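Putative citrate lyase, alfa subunit (Streptococcus mutans, PDB 2HJ0) is of unconfirmed function but is probably the alpha subunit of a citrate lyase, an alpha/beta protein of the CitF family built around two large mixed sheets. Local coordinates at residues P40-P43 / S44-K47; P268-K271 / E272-F276. All coordinates share one frame; numbering follows the deposited sequence.

Contact 1 of 2, residues P40-P43 / S44-K47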
loop_
_atom_site.group_PDB
_atom_site.type_symbol
_atom_site.label_atom_id
_atom_site.label_comp_id
_atom_site.label_asym_id
_atom_site.label_seq_id
_atom_site.Cartn_x
_atom_site.Cartn_y
_atom_site.Cartn_z
ATOM N N PRO A 40 -15.031 1.701 -11.203
ATOM C CA PRO A 40 -14.287 0.751 -12.035
ATOM C C PRO A 40 -13.935 1.338 -13.383
ATOM O O PRO A 40 -14.704 2.101 -13.960
ATOM C CB PRO A 40 -15.242 -0.432 -12.144
ATOM C CG PRO A 40 -16.594 0.224 -12.066
ATOM C CD PRO A 40 -16.393 1.202 -10.930
ATOM N N VAL A 41 -12.765 0.986 -13.886
ATOM C CA VAL A 41 -12.339 1.501 -15.174
ATOM C C VAL A 41 -12.487 0.432 -16.255
ATOM O O VAL A 41 -12.053 -0.704 -16.078
ATOM C CB VAL A 41 -10.866 1.983 -15.101
ATOM C CG1 VAL A 41 -10.384 2.407 -16.461
ATOM C CG2 VAL A 41 -10.752 3.149 -14.130
ATOM N N LYS A 42 -13.119 0.789 -17.366
ATOM C CA LYS A 42 -13.286 -0.155 -18.461
ATOM C C LYS A 42 -11.921 -0.312 -19.107
ATOM O O LYS A 42 -11.141 0.638 -19.171
ATOM C CB LYS A 42 -14.278 0.378 -19.491
ATOM C CG LYS A 42 -15.658 0.657 -18.945
ATOM C CD LYS A 42 -16.495 1.408 -19.954
ATOM C CE LYS A 42 -17.873 1.691 -19.384
ATOM N NZ LYS A 42 -18.741 2.427 -20.352
ATOM N N PRO A 43 -11.619 -1.511 -19.611
ATOM C CA PRO A 43 -10.337 -1.782 -20.252
ATOM C C PRO A 43 -9.953 -0.809 -21.369
ATOM O O PRO A 43 -8.778 -0.696 -21.724
ATOM C CB PRO A 43 -10.513 -3.207 -20.756
ATOM C CG PRO A 43 -11.966 -3.276 -21.040
ATOM C CD PRO A 43 -12.536 -2.642 -19.813
ATOM N N SER A 44 -10.931 -0.109 -21.926
ATOM C CA SER A 44 -10.637 0.833 -22.995
ATOM C C SER A 44 -10.687 2.274 -22.495
ATOM O O SER A 44 -10.551 3.211 -23.277
ATOM C CB SER A 44 -11.647 0.681 -24.136
ATOM O OG SER A 44 -12.890 1.275 -23.773
ATOM N N ASP A 45 -10.898 2.467 -21.202
ATOM C CA ASP A 45 -10.966 3.826 -20.687
ATOM C C ASP A 45 -9.619 4.520 -20.613
ATOM O O ASP A 45 -8.616 3.916 -20.232
ATOM C CB ASP A 45 -11.596 3.854 -19.298
ATOM C CG ASP A 45 -13.097 3.682 -19.332
ATOM O OD1 ASP A 45 -13.728 4.057 -20.355
ATOM O OD2 ASP A 45 -13.642 3.192 -18.317
ATOM N N ASP A 46 -9.604 5.800 -20.967
ATOM C CA ASP A 46 -8.376 6.579 -20.912
ATOM C C ASP A 46 -8.414 7.394 -19.625
ATOM O O ASP A 46 -9.355 8.147 -19.409
ATOM C CB ASP A 46 -8.288 7.514 -22.113
ATOM C CG ASP A 46 -6.861 7.902 -22.439
ATOM O OD1 ASP A 46 -6.133 8.369 -21.524
ATOM O OD2 ASP A 46 -6.470 7.739 -23.616
ATOM N N LYS A 47 -7.408 7.248 -18.767
ATOM C CA LYS A 47 -7.398 7.996 -17.511
ATOM C C LYS A 47 -6.672 9.344 -17.614
ATOM O O LYS A 47 -6.747 10.154 -16.695
ATOM C CB LYS A 47 -6.791 7.132 -16.389
ATOM C CG LYS A 47 -7.562 5.820 -16.135
ATOM C CD LYS A 47 -6.807 4.821 -15.239
ATOM C CE LYS A 47 -6.815 5.222 -13.771
ATOM N NZ LYS A 47 -6.020 4.288 -12.918
#
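Ser44 follows Pro43 as the third residue of a tight reversal of the chain, which brings the next residue, Asp45, back against Lys42. Asp45 does most of the gripping. Its backbone N donates to Lys42 O at 2.7 Å, a fairly straight bond (165°) that closes a type I beta turn from Lys42 to Asp45. Pro43 occupies the second position of the turn, where the fixed phi of a proline suits this geometry. The carboxylate then bends back over the start of the turn. With CG beside its own backbone N (chi1 -76°), Asp45 OD2 accepts Lys42 N at 2.6 Å, the N-H coming in from above the carboxylate plane. Two bonds in opposite directions thus join Lys42 and Asp45. Lys42 CB and CG lie beside OD2 as well, yet the extended lysine chain carries its ammonium away, leaving Lys42 NZ 5.3 Å from Asp45 OD1. Asp45 CB also packs on Val41 CG1, at 3.4 Å. Lys47 brings its chain toward the same valine more loosely, with CD 4.4 Å from Val41 CG2. Its ammonium group is held by Tyr175, through both a hydrogen bond to the carbonyl and a cation-pi contact, and by the carbonyl of Lys360 of the second subunit.

Contact 2 of 2, residues P268-K271 / E272-F276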
loop_
_atom_site.group_PDB
_atom_site.type_symbol
_atom_site.label_atom_id
_atom_site.label_comp_id
_atom_site.label_asym_id
_atom_site.label_seq_id
_atom_site.Cartn_x
_atom_site.Cartn_y
_atom_site.Cartn_z
ATOM N N PRO A 268 18.724 7.031 29.656
ATOM C CA PRO A 268 18.725 5.567 29.737
ATOM C C PRO A 268 18.267 4.930 28.425
ATOM O O PRO A 268 17.926 3.758 28.395
ATOM C CB PRO A 268 17.736 5.293 30.860
ATOM C CG PRO A 268 16.717 6.354 30.611
ATOM C CD PRO A 268 17.572 7.587 30.391
ATOM N N TYR A 269 18.267 5.703 27.347
ATOM C CA TYR A 269 17.824 5.197 26.053
ATOM C C TYR A 269 18.990 5.207 25.071
ATOM O O TYR A 269 18.926 4.612 23.988
ATOM C CB TYR A 269 16.689 6.067 25.524
ATOM C CG TYR A 269 15.534 6.221 26.487
ATOM C CD1 TYR A 269 14.595 5.201 26.653
ATOM C CD2 TYR A 269 15.376 7.395 27.235
ATOM C CE1 TYR A 269 13.515 5.349 27.539
ATOM C CE2 TYR A 269 14.304 7.555 28.125
ATOM C CZ TYR A 269 13.374 6.528 28.271
ATOM O OH TYR A 269 12.305 6.683 29.127
ATOM N N TYR A 270 20.057 5.896 25.454
ATOM C CA TYR A 270 21.240 5.981 24.616
ATOM C C TYR A 270 22.082 4.720 24.753
ATOM O O TYR A 270 22.789 4.520 25.745
ATOM C CB TYR A 270 22.072 7.205 24.995
ATOM C CG TYR A 270 23.356 7.307 24.221
ATOM C CD1 TYR A 270 24.576 7.038 24.819
ATOM C CD2 TYR A 270 23.339 7.642 22.874
ATOM C CE1 TYR A 270 25.754 7.098 24.089
ATOM C CE2 TYR A 270 24.500 7.706 22.131
ATOM C CZ TYR A 270 25.713 7.431 22.741
ATOM O OH TYR A 270 26.880 7.481 22.004
ATOM N N LYS A 271 21.982 3.869 23.739
ATOM C CA LYS A 271 22.708 2.610 23.681
ATOM C C LYS A 271 22.614 2.094 22.252
ATOM O O LYS A 271 21.915 2.670 21.414
ATOM C CB LYS A 271 22.110 1.603 24.676
ATOM C CG LYS A 271 20.591 1.456 24.601
ATOM C CD LYS A 271 20.060 0.321 25.470
ATOM C CE LYS A 271 18.555 0.142 25.233
ATOM N NZ LYS A 271 18.007 -1.218 25.540
ATOM N N GLU A 272 23.327 1.018 21.960
ATOM C CA GLU A 272 23.305 0.460 20.615
ATOM C C GLU A 272 21.868 0.227 20.116
ATOM O O GLU A 272 21.030 -0.265 20.861
ATOM C CB GLU A 272 24.080 -0.853 20.613
ATOM C CG GLU A 272 24.227 -1.481 19.257
ATOM C CD GLU A 272 24.990 -0.595 18.303
ATOM O OE1 GLU A 272 25.807 0.220 18.770
ATOM O OE2 GLU A 272 24.784 -0.729 17.082
ATOM N N GLY A 273 21.598 0.609 18.867
ATOM C CA GLY A 273 20.281 0.425 18.267
ATOM C C GLY A 273 19.125 1.286 18.771
ATOM O O GLY A 273 17.986 0.832 18.816
ATOM N N PHE A 274 19.410 2.532 19.136
ATOM C CA PHE A 274 18.385 3.439 19.650
ATOM C C PHE A 274 17.863 4.283 18.493
ATOM O O PHE A 274 18.590 4.533 17.541
ATOM C CB PHE A 274 18.986 4.337 20.741
ATOM C CG PHE A 274 19.788 5.482 20.203
ATOM C CD1 PHE A 274 19.194 6.725 20.016
ATOM C CD2 PHE A 274 21.117 5.310 19.830
ATOM C CE1 PHE A 274 19.909 7.789 19.460
ATOM C CE2 PHE A 274 21.849 6.369 19.269
ATOM C CZ PHE A 274 21.243 7.610 19.084
ATOM N N SER A 275 16.608 4.714 18.575
ATOM C CA SER A 275 16.006 5.515 17.513
ATOM C C SER A 275 15.859 6.965 17.940
ATOM O O SER A 275 15.877 7.269 19.129
ATOM C CB SER A 275 14.628 4.960 17.146
ATOM O OG SER A 275 13.787 4.893 18.286
ATOM N N PHE A 276 15.702 7.857 16.971
ATOM C CA PHE A 276 15.553 9.262 17.290
ATOM C C PHE A 276 15.051 10.095 16.116
ATOM O O PHE A 276 15.102 9.682 14.950
ATOM C CB PHE A 276 16.887 9.841 17.751
ATOM C CG PHE A 276 17.915 9.907 16.664
ATOM C CD1 PHE A 276 18.631 8.776 16.297
ATOM C CD2 PHE A 276 18.116 11.078 15.958
ATOM C CE1 PHE A 276 19.523 8.817 15.235
ATOM C CE2 PHE A 276 19.010 11.120 14.894
ATOM C CZ PHE A 276 19.712 9.990 14.532
#
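Phe274 turns its ring back toward the residues that precede the turn, and Tyr270 meets it from one side. The two rings cross with planes at 59° and centroids 5.6 Å apart, too oblique for either a stack or a T-shaped pair. Tyr270 CD2 sits over one face of the phenylalanine, displaced toward its rim, and makes its closest approach to Phe274 CE2, at 4.1 Å. The CB of Tyr270 points away from 272-276, but with CG anti to the backbone N (chi1 177°) the end of the side chain comes back toward Phe274. Its hydroxyl is anchored farther on by Asp298. Backbone oxygens flank the phenylalanine too: Lys271 O lies at the ring edge, close to its plane and 3.2 Å from Phe274 CD2, while Tyr269 O comes within 3.3 Å of Phe274 CB. Phe274 CG stands between its backbone N and carbonyl carbon (chi1 79°), which sets the ring beside Lys271 O. Met295 of helix 282-297 and Ala302 of strand 302-305 help to bury it. Lys271 and Glu272 are exposed at the bend; the lysine chain extends outward, and the glutamate is tied by OE1 to the backbone N of Lys301. Gly273, with a positive phi, takes the third position of a type II beta turn from Lys271 to Phe274, a place where glycine is common. The turn ends an alpha-to-beta connection, leading from helix 251-265 into strand 275-277 of a mixed, largely parallel sheet.

From the N terminus, the chain first reaches contact 1, a tight turn in the loop between strands 37-38 and 48-49, where it touches the second subunit before entering an edge strand of the ten-strand sheet. About 220 residues later, contact 2 closes the bend between helix 251-265 and strand 275-277, an interior strand of the nine-strand sheet. The two are in series, neither nested nor crossed, and each turns within a single continuous stretch. The centres of contact 1 and contact 2 are about 51 Å apart. The nearest atoms of contact 1 and contact 2 are about 35 Å apart. Contact 1 ties the second subunit to the edge of one sheet, contact 2 a helix to the interior of the other.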